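PDB 5X32: D-mannose isomerase from Marinomonas mediterranea, which catalyses the reversible isomerisation of D-mannose to D-fructose and, less efficiently, that of D-lyxose to D-xylulose. Local coordinates for residues Gln87-Gln92 against Trp98-Gly103; Trp312-Ser317 against Trp341-Asn346; His347-Asp350 against Ala355-Arg358. All coordinates share one frame; numbering follows the deposited sequence.

Contact 1: residues Gln87-Gln92 against Trp98-Gly103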
ATOM      1  N   GLN A  87       8.111 -20.841   4.084  1.00 58.85           N
ATOM      2  CA  GLN A  87       9.088 -21.703   4.749  1.00 65.85           C
ATOM      3  C   GLN A  87       9.970 -20.971   5.746  1.00 66.58           C
ATOM      4  O   GLN A  87      10.487 -21.578   6.691  1.00 66.94           O
ATOM      5  CB  GLN A  87       9.942 -22.412   3.704  1.00 59.99           C
ATOM      6  CG  GLN A  87       9.071 -23.080   2.656  1.00 65.46           C
ATOM      7  CD  GLN A  87       9.855 -23.691   1.521  1.00 74.02           C
ATOM      8  OE1 GLN A  87      11.085 -23.586   1.464  1.00 71.74           O
ATOM      9  NE2 GLN A  87       9.141 -24.318   0.590  1.00 74.97           N
ATOM     10  N   ARG A  88      10.140 -19.669   5.539  1.00 61.64           N
ATOM     11  CA  ARG A  88      11.016 -18.891   6.398  1.00 53.44           C
ATOM     12  C   ARG A  88      10.212 -17.971   7.301  1.00 58.63           C
ATOM     13  O   ARG A  88      10.515 -17.862   8.497  1.00 54.52           O
ATOM     14  CB  ARG A  88      12.014 -18.090   5.562  1.00 50.67           C
ATOM     15  CG  ARG A  88      12.981 -17.294   6.389  1.00 50.35           C
ATOM     16  CD  ARG A  88      13.582 -18.139   7.463  1.00 50.42           C
ATOM     17  NE  ARG A  88      14.572 -17.427   8.257  1.00 51.81           N
ATOM     18  CZ  ARG A  88      14.292 -16.917   9.449  1.00 54.84           C
ATOM     19  NH1 ARG A  88      13.066 -17.061   9.942  1.00 55.30           N
ATOM     20  NH2 ARG A  88      15.225 -16.282  10.149  1.00 55.30           N
ATOM     21  N   HIS A  89       9.210 -17.295   6.731  1.00 58.33           N
ATOM     22  CA  HIS A  89       8.443 -16.315   7.497  1.00 56.14           C
ATOM     23  C   HIS A  89       7.353 -16.972   8.317  1.00 62.19           C
ATOM     24  O   HIS A  89       7.103 -16.567   9.464  1.00 61.45           O
ATOM     25  CB  HIS A  89       7.826 -15.232   6.588  1.00 49.69           C
ATOM     26  CG  HIS A  89       8.755 -14.098   6.305  1.00 45.68           C
ATOM     27  ND1 HIS A  89       9.031 -13.117   7.230  1.00 50.45           N
ATOM     28  CD2 HIS A  89       9.470 -13.787   5.200  1.00 48.66           C
ATOM     29  CE1 HIS A  89       9.891 -12.257   6.712  1.00 53.56           C
ATOM     30  NE2 HIS A  89      10.175 -12.641   5.482  1.00 47.04           N
ATOM     31  N   GLN A  90       6.703 -17.982   7.739  1.00 61.10           N
ATOM     32  CA  GLN A  90       5.567 -18.586   8.424  1.00 66.88           C
ATOM     33  C   GLN A  90       6.071 -19.521   9.503  1.00 65.98           C
ATOM     34  O   GLN A  90       6.491 -20.639   9.222  1.00 62.27           O
ATOM     35  CB  GLN A  90       4.666 -19.366   7.475  1.00 70.59           C
ATOM     36  CG  GLN A  90       3.297 -19.664   8.088  1.00 69.16           C
ATOM     37  CD  GLN A  90       2.489 -20.659   7.265  1.00 76.95           C
ATOM     38  OE1 GLN A  90       2.961 -21.193   6.255  1.00 77.89           O
ATOM     39  NE2 GLN A  90       1.257 -20.899   7.687  1.00 82.03           N
ATOM     40  N   SER A  91       6.000 -19.049  10.739  1.00 68.54           N
ATOM     41  CA  SER A  91       6.397 -19.819  11.893  1.00 70.24           C
ATOM     42  C   SER A  91       5.318 -20.728  12.454  1.00 78.99           C
ATOM     43  O   SER A  91       4.160 -20.723  12.036  1.00 79.49           O
ATOM     44  CB  SER A  91       6.876 -18.907  13.020  1.00 67.77           C
ATOM     45  OG  SER A  91       5.781 -18.277  13.658  1.00 74.06           O
ATOM     46  N   GLN A  92       5.806 -21.533  13.387  1.00 89.69           N
ATOM     47  CA  GLN A  92       5.111 -22.388  14.340  1.00 87.83           C
ATOM     48  C   GLN A  92       3.631 -22.132  14.552  1.00 86.64           C
ATOM     49  O   GLN A  92       2.762 -22.892  14.118  1.00 87.76           O
ATOM     50  CB  GLN A  92       5.800 -22.218  15.708  1.00 87.98           C
ATOM     51  CG  GLN A  92       7.360 -22.077  15.708  1.00 88.51           C
ATOM     52  CD  GLN A  92       8.086 -22.769  14.545  1.00 96.04           C
ATOM     53  OE1 GLN A  92       8.119 -23.998  14.473  1.00105.27           O
ATOM     54  NE2 GLN A  92       8.704 -21.984  13.662  1.00 80.86           N
ATOM     55  N   TRP A  98       8.212 -11.008  11.614  1.00 51.11           N
ATOM     56  CA  TRP A  98       8.137  -9.614  11.185  1.00 54.30           C
ATOM     57  C   TRP A  98       9.488  -9.184  10.641  1.00 58.68           C
ATOM     58  O   TRP A  98       9.579  -8.574   9.566  1.00 56.90           O
ATOM     59  CB  TRP A  98       7.683  -8.744  12.359  1.00 54.20           C
ATOM     60  CG  TRP A  98       7.463  -7.279  12.104  1.00 58.72           C
ATOM     61  CD1 TRP A  98       8.193  -6.230  12.606  1.00 54.68           C
ATOM     62  CD2 TRP A  98       6.435  -6.696  11.294  1.00 56.76           C
ATOM     63  NE1 TRP A  98       7.668  -5.044  12.176  1.00 54.92           N
ATOM     64  CE2 TRP A  98       6.591  -5.298  11.366  1.00 55.80           C
ATOM     65  CE3 TRP A  98       5.393  -7.220  10.524  1.00 51.61           C
ATOM     66  CZ2 TRP A  98       5.753  -4.420  10.687  1.00 46.72           C
ATOM     67  CZ3 TRP A  98       4.569  -6.344   9.848  1.00 52.22           C
ATOM     68  CH2 TRP A  98       4.756  -4.957   9.933  1.00 55.30           C
ATOM     69  N   LEU A  99      10.548  -9.540  11.361  1.00 58.47           N
ATOM     70  CA  LEU A  99      11.877  -9.157  10.901  1.00 54.80           C
ATOM     71  C   LEU A  99      12.911 -10.251  11.162  1.00 55.11           C
ATOM     72  O   LEU A  99      12.932 -10.857  12.238  1.00 51.70           O
ATOM     73  CB  LEU A  99      12.309  -7.871  11.597  1.00 52.71           C
ATOM     74  CG  LEU A  99      13.407  -7.104  10.874  1.00 55.99           C
ATOM     75  CD1 LEU A  99      12.844  -6.484   9.594  1.00 55.03           C
ATOM     76  CD2 LEU A  99      14.030  -6.070  11.776  1.00 59.10           C
ATOM     77  N   LEU A 100      13.822 -10.461  10.218  1.00 57.17           N
ATOM     78  CA  LEU A 100      14.766 -11.566  10.370  1.00 56.03           C
ATOM     79  C   LEU A 100      16.110 -11.300   9.699  1.00 60.27           C
ATOM     80  O   LEU A 100      16.188 -10.578   8.708  1.00 61.89           O
ATOM     81  CB  LEU A 100      14.124 -12.854   9.823  1.00 49.97           C
ATOM     82  CG  LEU A 100      13.710 -12.886   8.344  1.00 50.61           C
ATOM     83  CD1 LEU A 100      14.887 -13.224   7.413  1.00 57.63           C
ATOM     84  CD2 LEU A 100      12.535 -13.815   8.088  1.00 42.76           C
ATOM     85  N   ASP A 101      17.164 -11.909  10.235  1.00 62.14           N
ATOM     86  CA  ASP A 101      18.509 -11.840   9.657  1.00 60.65           C
ATOM     87  C   ASP A 101      19.034 -13.255   9.523  1.00 63.60           C
ATOM     88  O   ASP A 101      19.324 -13.900  10.527  1.00 62.35           O
ATOM     89  CB  ASP A 101      19.455 -11.008  10.544  1.00 63.79           C
ATOM     90  CG  ASP A 101      20.858 -10.823   9.933  1.00 71.32           C
ATOM     91  OD1 ASP A 101      21.268 -11.656   9.099  1.00 75.26           O
ATOM     92  OD2 ASP A 101      21.572  -9.858  10.313  1.00 73.23           O
ATOM     93  N   GLY A 102      19.172 -13.721   8.285  1.00 61.75           N
ATOM     94  CA  GLY A 102      19.601 -15.079   8.026  1.00 57.77           C
ATOM     95  C   GLY A 102      18.710 -16.114   8.689  1.00 65.28           C
ATOM     96  O   GLY A 102      17.486 -16.115   8.512  1.00 65.21           O
ATOM     97  N   GLY A 103      19.315 -16.990   9.483  1.00 56.86           N
ATOM     98  CA  GLY A 103      18.543 -18.023  10.132  1.00 55.21           C
ATOM     99  C   GLY A 103      18.000 -17.569  11.470  1.00 60.73           C
ATOM    100  O   GLY A 103      17.331 -18.336  12.162  1.00 75.43           O
TER
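Arg88 and His89, at the end of helix 72-89, close on Leu100 and on the turn that follows strand 99-101. Arg88 reaches across with CG anti to its backbone N (chi1 -178°) and a bend at the next torsion, which brings the guanidinium round side-on to a single carbonyl. Gly102 O accepts from both NH2, at 2.8 Å, and NE, at 3.2 Å. It lies close to the guanidinium plane for both bonds, but on the acceptor side only NE is in the carbonyl plane; NH2 stands tilted from it. The remaining nitrogen, NH1, is held by Asn105 OD1, so bonds at NE, NH2 and NH1 probably limit the rotation of the flat group.

Leu100 provides the apolar half of the contact. With chi1 at 60° its CG sits between the backbone N and the carbonyl carbon, and the CD2 methyl projects between two flat groups. CD2 lies over the centre of one guanidinium face, 3.7 Å above the plane of Arg88, while on its other flank it forms a CH-pi contact with the His89 ring, 3.7 Å from the centroid. The imidazole is anchored by ND1 to Val97 O. This is a helix end clamped to strands 99-101 and 104-111, neighbours in a five-stranded antiparallel sheet; their classic beta bulge, with Trp98 and Leu99 both facing Asp107, lies next to it.

Contact 2: residues Trp312-Ser317 against Trp341-Asn346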
ATOM      1  N   TRP A 312       5.027   7.224  -1.984  1.00 42.18           N
ATOM      2  CA  TRP A 312       3.765   6.519  -1.938  1.00 51.48           C
ATOM      3  C   TRP A 312       2.592   7.510  -1.860  1.00 54.85           C
ATOM      4  O   TRP A 312       1.519   7.222  -2.379  1.00 51.20           O
ATOM      5  CB  TRP A 312       3.712   5.538  -0.766  1.00 49.47           C
ATOM      6  CG  TRP A 312       3.705   6.146   0.612  1.00 52.04           C
ATOM      7  CD1 TRP A 312       4.784   6.356   1.429  1.00 50.93           C
ATOM      8  CD2 TRP A 312       2.566   6.626   1.326  1.00 50.11           C
ATOM      9  NE1 TRP A 312       4.380   6.926   2.613  1.00 47.28           N
ATOM     10  CE2 TRP A 312       3.022   7.103   2.575  1.00 53.71           C
ATOM     11  CE3 TRP A 312       1.200   6.693   1.040  1.00 52.86           C
ATOM     12  CZ2 TRP A 312       2.152   7.647   3.533  1.00 54.56           C
ATOM     13  CZ3 TRP A 312       0.346   7.232   1.993  1.00 49.81           C
ATOM     14  CH2 TRP A 312       0.826   7.703   3.220  1.00 55.30           C
ATOM     15  N   VAL A 313       2.824   8.684  -1.269  1.00 48.37           N
ATOM     16  CA  VAL A 313       1.802   9.723  -1.171  1.00 49.52           C
ATOM     17  C   VAL A 313       1.445  10.287  -2.553  1.00 52.78           C
ATOM     18  O   VAL A 313       0.262  10.400  -2.918  1.00 50.73           O
ATOM     19  CB  VAL A 313       2.274  10.855  -0.256  1.00 50.19           C
ATOM     20  CG1 VAL A 313       1.328  12.046  -0.343  1.00 49.81           C
ATOM     21  CG2 VAL A 313       2.434  10.351   1.183  1.00 43.16           C
ATOM     22  N   GLN A 314       2.477  10.581  -3.337  1.00 53.40           N
ATOM     23  CA  GLN A 314       2.298  11.017  -4.717  1.00 49.48           C
ATOM     24  C   GLN A 314       1.559   9.971  -5.546  1.00 47.85           C
ATOM     25  O   GLN A 314       0.665  10.300  -6.343  1.00 51.00           O
ATOM     26  CB  GLN A 314       3.660  11.329  -5.335  1.00 44.55           C
ATOM     27  CG  GLN A 314       4.158  12.772  -5.222  1.00 49.08           C
ATOM     28  CD  GLN A 314       3.905  13.442  -3.882  1.00 48.22           C
ATOM     29  OE1 GLN A 314       3.026  14.279  -3.783  1.00 56.52           O
ATOM     30  NE2 GLN A 314       4.678  13.094  -2.859  1.00 46.39           N
ATOM     31  N   ALA A 315       1.897   8.704  -5.328  1.00 52.49           N
ATOM     32  CA  ALA A 315       1.348   7.648  -6.165  1.00 53.86           C
ATOM     33  C   ALA A 315      -0.103   7.321  -5.788  1.00 49.84           C
ATOM     34  O   ALA A 315      -0.989   7.290  -6.649  1.00 52.32           O
ATOM     35  CB  ALA A 315       2.235   6.388  -6.099  1.00 53.23           C
ATOM     36  N   GLU A 316      -0.358   7.109  -4.507  1.00 46.34           N
ATOM     37  CA  GLU A 316      -1.712   6.808  -4.059  1.00 50.08           C
ATOM     38  C   GLU A 316      -2.623   7.984  -4.452  1.00 56.50           C
ATOM     39  O   GLU A 316      -3.794   7.788  -4.845  1.00 49.17           O
ATOM     40  CB  GLU A 316      -1.744   6.566  -2.549  1.00 46.18           C
ATOM     41  CG  GLU A 316      -0.908   5.350  -2.116  1.00 61.13           C
ATOM     42  CD  GLU A 316      -1.506   3.988  -2.501  1.00 61.93           C
ATOM     43  OE1 GLU A 316      -2.753   3.841  -2.519  1.00 56.20           O
ATOM     44  OE2 GLU A 316      -0.714   3.070  -2.834  1.00 63.73           O
ATOM     45  N   SER A 317      -2.074   9.204  -4.389  1.00 50.67           N
ATOM     46  CA  SER A 317      -2.875  10.368  -4.741  1.00 45.26           C
ATOM     47  C   SER A 317      -3.178  10.435  -6.232  1.00 47.69           C
ATOM     48  O   SER A 317      -4.287  10.830  -6.598  1.00 50.80           O
ATOM     49  CB  SER A 317      -2.208  11.658  -4.283  1.00 43.79           C
ATOM     50  OG  SER A 317      -2.188  11.711  -2.867  1.00 41.10           O
ATOM     51  N   TRP A 341       1.593  13.626 -11.525  1.00 54.12           N
ATOM     52  CA  TRP A 341       2.547  12.992 -12.420  1.00 53.19           C
ATOM     53  C   TRP A 341       3.695  13.938 -12.817  1.00 55.52           C
ATOM     54  O   TRP A 341       4.838  13.507 -12.919  1.00 53.95           O
ATOM     55  CB  TRP A 341       1.849  12.463 -13.670  1.00 54.78           C
ATOM     56  CG  TRP A 341       1.435  11.033 -13.545  1.00 52.86           C
ATOM     57  CD1 TRP A 341       0.160  10.560 -13.420  1.00 54.04           C
ATOM     58  CD2 TRP A 341       2.300   9.874 -13.511  1.00 57.59           C
ATOM     59  NE1 TRP A 341       0.172   9.183 -13.313  1.00 58.59           N
ATOM     60  CE2 TRP A 341       1.469   8.738 -13.370  1.00 57.20           C
ATOM     61  CE3 TRP A 341       3.691   9.687 -13.600  1.00 56.72           C
ATOM     62  CZ2 TRP A 341       1.982   7.434 -13.311  1.00 54.09           C
ATOM     63  CZ3 TRP A 341       4.200   8.374 -13.534  1.00 55.67           C
ATOM     64  CH2 TRP A 341       3.345   7.276 -13.392  1.00 55.30           C
ATOM     65  N   GLU A 342       3.404  15.213 -13.061  1.00 56.48           N
ATOM     66  CA  GLU A 342       4.465  16.148 -13.442  1.00 56.99           C
ATOM     67  C   GLU A 342       5.487  16.256 -12.327  1.00 52.22           C
ATOM     68  O   GLU A 342       6.684  16.066 -12.558  1.00 50.28           O
ATOM     69  CB  GLU A 342       3.894  17.517 -13.804  1.00 53.74           C
ATOM     70  CG  GLU A 342       3.296  17.527 -15.202  1.00 61.93           C
ATOM     71  CD  GLU A 342       2.403  18.735 -15.483  1.00 72.42           C
ATOM     72  OE1 GLU A 342       2.395  19.701 -14.680  1.00 72.74           O
ATOM     73  OE2 GLU A 342       1.690  18.700 -16.512  1.00 73.02           O
ATOM     74  N   PHE A 343       5.014  16.501 -11.109  1.00 47.53           N
ATOM     75  CA  PHE A 343       5.932  16.567  -9.981  1.00 49.58           C
ATOM     76  C   PHE A 343       6.754  15.278  -9.879  1.00 52.72           C
ATOM     77  O   PHE A 343       7.975  15.324  -9.674  1.00 55.41           O
ATOM     78  CB  PHE A 343       5.180  16.788  -8.668  1.00 45.30           C
ATOM     79  CG  PHE A 343       6.047  16.612  -7.450  1.00 48.45           C
ATOM     80  CD1 PHE A 343       6.883  17.624  -7.022  1.00 51.46           C
ATOM     81  CD2 PHE A 343       6.071  15.404  -6.767  1.00 47.66           C
ATOM     82  CE1 PHE A 343       7.691  17.460  -5.908  1.00 53.16           C
ATOM     83  CE2 PHE A 343       6.871  15.239  -5.659  1.00 50.52           C
ATOM     84  CZ  PHE A 343       7.687  16.274  -5.231  1.00 52.12           C
ATOM     85  N   SER A 344       6.079  14.138 -10.031  1.00 46.74           N
ATOM     86  CA  SER A 344       6.730  12.836  -9.923  1.00 51.97           C
ATOM     87  C   SER A 344       7.828  12.590 -10.974  1.00 53.53           C
ATOM     88  O   SER A 344       8.926  12.102 -10.665  1.00 50.09           O
ATOM     89  CB  SER A 344       5.675  11.732 -10.014  1.00 46.07           C
ATOM     90  OG  SER A 344       4.808  11.785  -8.898  1.00 43.88           O
ATOM     91  N   TRP A 345       7.506  12.920 -12.214  1.00 50.38           N
ATOM     92  CA  TRP A 345       8.405  12.756 -13.332  1.00 55.12           C
ATOM     93  C   TRP A 345       9.642  13.625 -13.148  1.00 60.45           C
ATOM     94  O   TRP A 345      10.778  13.199 -13.444  1.00 56.35           O
ATOM     95  CB  TRP A 345       7.695  13.117 -14.623  1.00 58.44           C
ATOM     96  CG  TRP A 345       8.401  12.675 -15.850  1.00 59.79           C
ATOM     97  CD1 TRP A 345       9.036  13.472 -16.760  1.00 58.37           C
ATOM     98  CD2 TRP A 345       8.497  11.338 -16.347  1.00 54.22           C
ATOM     99  NE1 TRP A 345       9.541  12.707 -17.781  1.00 61.99           N
ATOM    100  CE2 TRP A 345       9.228  11.392 -17.551  1.00 59.81           C
ATOM    101  CE3 TRP A 345       8.055  10.097 -15.884  1.00 57.43           C
ATOM    102  CZ2 TRP A 345       9.526  10.252 -18.299  1.00 56.42           C
ATOM    103  CZ3 TRP A 345       8.346   8.966 -16.631  1.00 55.24           C
ATOM    104  CH2 TRP A 345       9.069   9.053 -17.828  1.00 55.30           C
ATOM    105  N   ASN A 346       9.413  14.843 -12.651  1.00 50.17           N
ATOM    106  CA  ASN A 346      10.497  15.806 -12.465  1.00 52.31           C
ATOM    107  C   ASN A 346      11.322  15.614 -11.179  1.00 52.37           C
ATOM    108  O   ASN A 346      12.383  16.209 -11.048  1.00 53.71           O
ATOM    109  CB  ASN A 346       9.942  17.250 -12.491  1.00 52.42           C
ATOM    110  CG  ASN A 346       9.378  17.627 -13.843  1.00 48.91           C
ATOM    111  OD1 ASN A 346       9.834  17.138 -14.865  1.00 60.15           O
ATOM    112  ND2 ASN A 346       8.389  18.495 -13.857  1.00 48.45           N
TER
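Gln314 lies against Phe343 and Ser344, and between residues 312-317 and 341-346 these are the three that touch; Gln314 also reaches Leu340, earlier in helix 331-347. The direct contact is apolar. The Gln314 chain is bent at its second torsion (chi2 41°), which lays the CG methylene obliquely against the CD2-CE2 side of the Phe343 ring, 3.6 Å from CD2 and 3.7 Å from CE2. The start of the amide is a little farther off, with Gln314 CD 3.9 Å from Phe343 CE2. A chi1 of 169° sets the Phe343 ring beside the carbonyl carbon of its own residue, on the side of the glutamine, and the amide plane is turned 68° from the ring plane. One residue on, Ser344 OG approaches Gln314 CB at 3.8 Å, a van der Waals contact.

The polar bonds are made elsewhere. Gln314 OE1 accepts from Leu294 N, while Ser344 OG is engaged with Leu340 O, one turn back in its own helix. With the side chain cut back to an alanine here, the Leu294 amide is likely to lose its acceptor and the Phe343 ring its packing partner.

Other faces of helix 311-328 look toward the active site. Trp312 stacks on His251, and Glu316 bonds His380 ND1 and forms a salt bridge with Lys257; by similarity, both histidines are proton donor/acceptors. Ala315 packs on helix 379-390, and Trp341 of helix 331-347 touches Cys385 of that same helix 379-390, so both helices rest against this third one.

Contact 3: residues His347-Asp350 against Ala355-Arg358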
ATOM      1  N   HIS A 347      10.836  14.847 -10.206  1.00 52.41           N
ATOM      2  CA  HIS A 347      11.566  14.772  -8.931  1.00 53.35           C
ATOM      3  C   HIS A 347      11.638  13.404  -8.202  1.00 60.81           C
ATOM      4  O   HIS A 347      12.553  13.181  -7.401  1.00 61.49           O
ATOM      5  CB  HIS A 347      10.965  15.803  -7.972  1.00 55.89           C
ATOM      6  CG  HIS A 347      11.019  17.199  -8.502  1.00 62.70           C
ATOM      7  ND1 HIS A 347      12.171  17.955  -8.485  1.00 57.51           N
ATOM      8  CD2 HIS A 347      10.073  17.962  -9.096  1.00 53.83           C
ATOM      9  CE1 HIS A 347      11.925  19.131  -9.031  1.00 60.46           C
ATOM     10  NE2 HIS A 347      10.661  19.157  -9.414  1.00 58.57           N
ATOM     11  N   MET A 348      10.678  12.510  -8.444  1.00 52.40           N
ATOM     12  CA  MET A 348      10.595  11.281  -7.673  1.00 48.63           C
ATOM     13  C   MET A 348      11.177  10.109  -8.423  1.00 56.08           C
ATOM     14  O   MET A 348      11.604   9.118  -7.821  1.00 57.57           O
ATOM     15  CB  MET A 348       9.143  10.949  -7.300  1.00 55.90           C
ATOM     16  CG  MET A 348       8.414  12.002  -6.488  1.00 54.57           C
ATOM     17  SD  MET A 348       9.245  12.395  -4.949  1.00 66.76           S
ATOM     18  CE  MET A 348       8.844  11.018  -3.931  1.00 45.96           C
ATOM     19  N   ILE A 349      11.145  10.190  -9.742  1.00 52.96           N
ATOM     20  CA  ILE A 349      11.466   9.032 -10.552  1.00 52.63           C
ATOM     21  C   ILE A 349      12.893   9.036 -11.086  1.00 55.57           C
ATOM     22  O   ILE A 349      13.269   9.923 -11.840  1.00 61.12           O
ATOM     23  CB  ILE A 349      10.475   8.944 -11.696  1.00 52.12           C
ATOM     24  CG1 ILE A 349       9.090   8.665 -11.106  1.00 52.44           C
ATOM     25  CG2 ILE A 349      10.872   7.878 -12.670  1.00 46.61           C
ATOM     26  CD1 ILE A 349       7.962   8.762 -12.084  1.00 53.34           C
ATOM     27  N   ASP A 350      13.682   8.027 -10.713  1.00 59.48           N
ATOM     28  CA  ASP A 350      15.075   7.933 -11.180  1.00 61.19           C
ATOM     29  C   ASP A 350      15.072   7.463 -12.631  1.00 59.75           C
ATOM     30  O   ASP A 350      14.791   6.296 -12.922  1.00 56.45           O
ATOM     31  CB  ASP A 350      15.894   6.973 -10.305  1.00 62.11           C
ATOM     32  CG  ASP A 350      17.386   6.942 -10.671  1.00 61.72           C
ATOM     33  OD1 ASP A 350      17.743   7.267 -11.819  1.00 64.83           O
ATOM     34  OD2 ASP A 350      18.215   6.595  -9.799  1.00 56.56           O
ATOM     35  N   ALA A 355      12.611   3.138 -11.230  1.00 51.21           N
ATOM     36  CA  ALA A 355      11.895   3.111  -9.945  1.00 52.46           C
ATOM     37  C   ALA A 355      11.958   4.467  -9.247  1.00 49.26           C
ATOM     38  O   ALA A 355      12.752   5.324  -9.610  1.00 51.44           O
ATOM     39  CB  ALA A 355      12.432   2.005  -9.021  1.00 45.62           C
ATOM     40  N   TRP A 356      11.165   4.620  -8.195  1.00 46.94           N
ATOM     41  CA  TRP A 356      10.984   5.909  -7.548  1.00 50.00           C
ATOM     42  C   TRP A 356      11.965   6.185  -6.420  1.00 44.30           C
ATOM     43  O   TRP A 356      12.312   5.297  -5.669  1.00 44.03           O
ATOM     44  CB  TRP A 356       9.567   6.009  -6.981  1.00 49.25           C
ATOM     45  CG  TRP A 356       8.463   6.240  -7.978  1.00 49.19           C
ATOM     46  CD1 TRP A 356       8.221   5.534  -9.117  1.00 53.10           C
ATOM     47  CD2 TRP A 356       7.409   7.204  -7.875  1.00 49.89           C
ATOM     48  NE1 TRP A 356       7.094   6.014  -9.744  1.00 44.23           N
ATOM     49  CE2 TRP A 356       6.578   7.039  -9.001  1.00 51.54           C
ATOM     50  CE3 TRP A 356       7.088   8.196  -6.941  1.00 51.99           C
ATOM     51  CZ2 TRP A 356       5.442   7.840  -9.222  1.00 50.87           C
ATOM     52  CZ3 TRP A 356       5.951   8.983  -7.162  1.00 46.72           C
ATOM     53  CH2 TRP A 356       5.150   8.795  -8.290  1.00 55.30           C
ATOM     54  N   TYR A 357      12.412   7.427  -6.309  1.00 46.41           N
ATOM     55  CA  TYR A 357      13.101   7.853  -5.107  1.00 48.14           C
ATOM     56  C   TYR A 357      12.104   7.745  -3.970  1.00 50.11           C
ATOM     57  O   TYR A 357      10.895   7.894  -4.177  1.00 50.01           O
ATOM     58  CB  TYR A 357      13.616   9.284  -5.235  1.00 52.41           C
ATOM     59  CG  TYR A 357      14.664   9.470  -6.304  1.00 57.24           C
ATOM     60  CD1 TYR A 357      15.685   8.533  -6.502  1.00 56.12           C
ATOM     61  CD2 TYR A 357      14.606  10.566  -7.153  1.00 57.28           C
ATOM     62  CE1 TYR A 357      16.636   8.713  -7.496  1.00 56.73           C
ATOM     63  CE2 TYR A 357      15.539  10.749  -8.132  1.00 61.04           C
ATOM     64  CZ  TYR A 357      16.546   9.827  -8.308  1.00 60.84           C
ATOM     65  OH  TYR A 357      17.433  10.068  -9.311  1.00 67.52           O
ATOM     66  N   ARG A 358      12.588   7.479  -2.769  1.00 50.32           N
ATOM     67  CA  ARG A 358      11.671   7.267  -1.665  1.00 48.16           C
ATOM     68  C   ARG A 358      11.195   8.593  -1.074  1.00 49.18           C
ATOM     69  O   ARG A 358      10.013   8.765  -0.762  1.00 49.57           O
ATOM     70  CB  ARG A 358      12.340   6.424  -0.580  1.00 47.89           C
ATOM     71  CG  ARG A 358      11.438   6.096   0.569  1.00 40.99           C
ATOM     72  CD  ARG A 358      12.185   5.409   1.678  1.00 45.53           C
ATOM     73  NE  ARG A 358      11.503   5.682   2.932  1.00 61.31           N
ATOM     74  CZ  ARG A 358      11.872   6.613   3.812  1.00 60.86           C
ATOM     75  NH1 ARG A 358      12.957   7.344   3.610  1.00 57.35           N
ATOM     76  NH2 ARG A 358      11.155   6.797   4.915  1.00 63.05           N
TER
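Ile349 and Trp356 face each other as a single antiparallel, non-hydrogen-bonded bridge, 4.4 Å from CA to CA, with a backbone bond on each flank. Asp350 N donates to Ala355 O at 3.1 Å, and Tyr357 N to Met348 O; the length modelled for the second is too short to be trusted at this resolution.

Three side-chain pairings surround the bridge. Ile349 leaves its backbone on the far side from Trp356, but its CG1, anti to the carbonyl carbon (chi1 -66°), turns back over one face of the indole. A CH-pi contact results, with CG1 3.6 Å from the centroid of the five-membered ring and 11° off its normal. At the six-membered end Met348 CB meets Trp356 CE3 at 3.5 Å, coming in obliquely. The Tyr357 ring lies against residues 347-350: Asp350 CB touches its CE1 at 3.4 Å, and the backbone N of Asp350 stands above one ring face, off toward the rim. His347 O lies at the ring's edge, in its plane. The Asp350 carboxylate, turned 43° from the phenol ring, is gripped elsewhere, by the backbone N of Thr352 and Phe353 at OD1 and by Lys371 in a salt bridge at OD2.

The connection, held by this one bridge, leads from helix 331-347 to strand 359-360, the edge strand paired with strand 304-310. Met348 and Trp356 both pack on Phe311 at the start of helix 311-328, while Ile349 and Ala355 lie against helix 9-23.

How the contacts relate
Contacts 2 and 3 form one continuous block, their centres 9 Å apart. A probable hydrogen bond from Ile349 N to Ser344 O, 3.1 Å, ties the loop to the preceding helix; Met348 CG lies 3.7 Å from Phe343 CE2, and Trp356 CZ3 3.8 Å from Gln314 CB. The Trp356 indole is one of these three links. Both flank the probable catalytic site: the side chains of Gln314 and Trp356 are about 9 and 8 Å from that of His380. Contact 1 stands apart, its centre 34 Å from that of contact 2, across the chain's centre, and 30 Å from that of contact 3. Within the (alpha/alpha)6-barrel of this family it lies far from the two probable catalytic histidines.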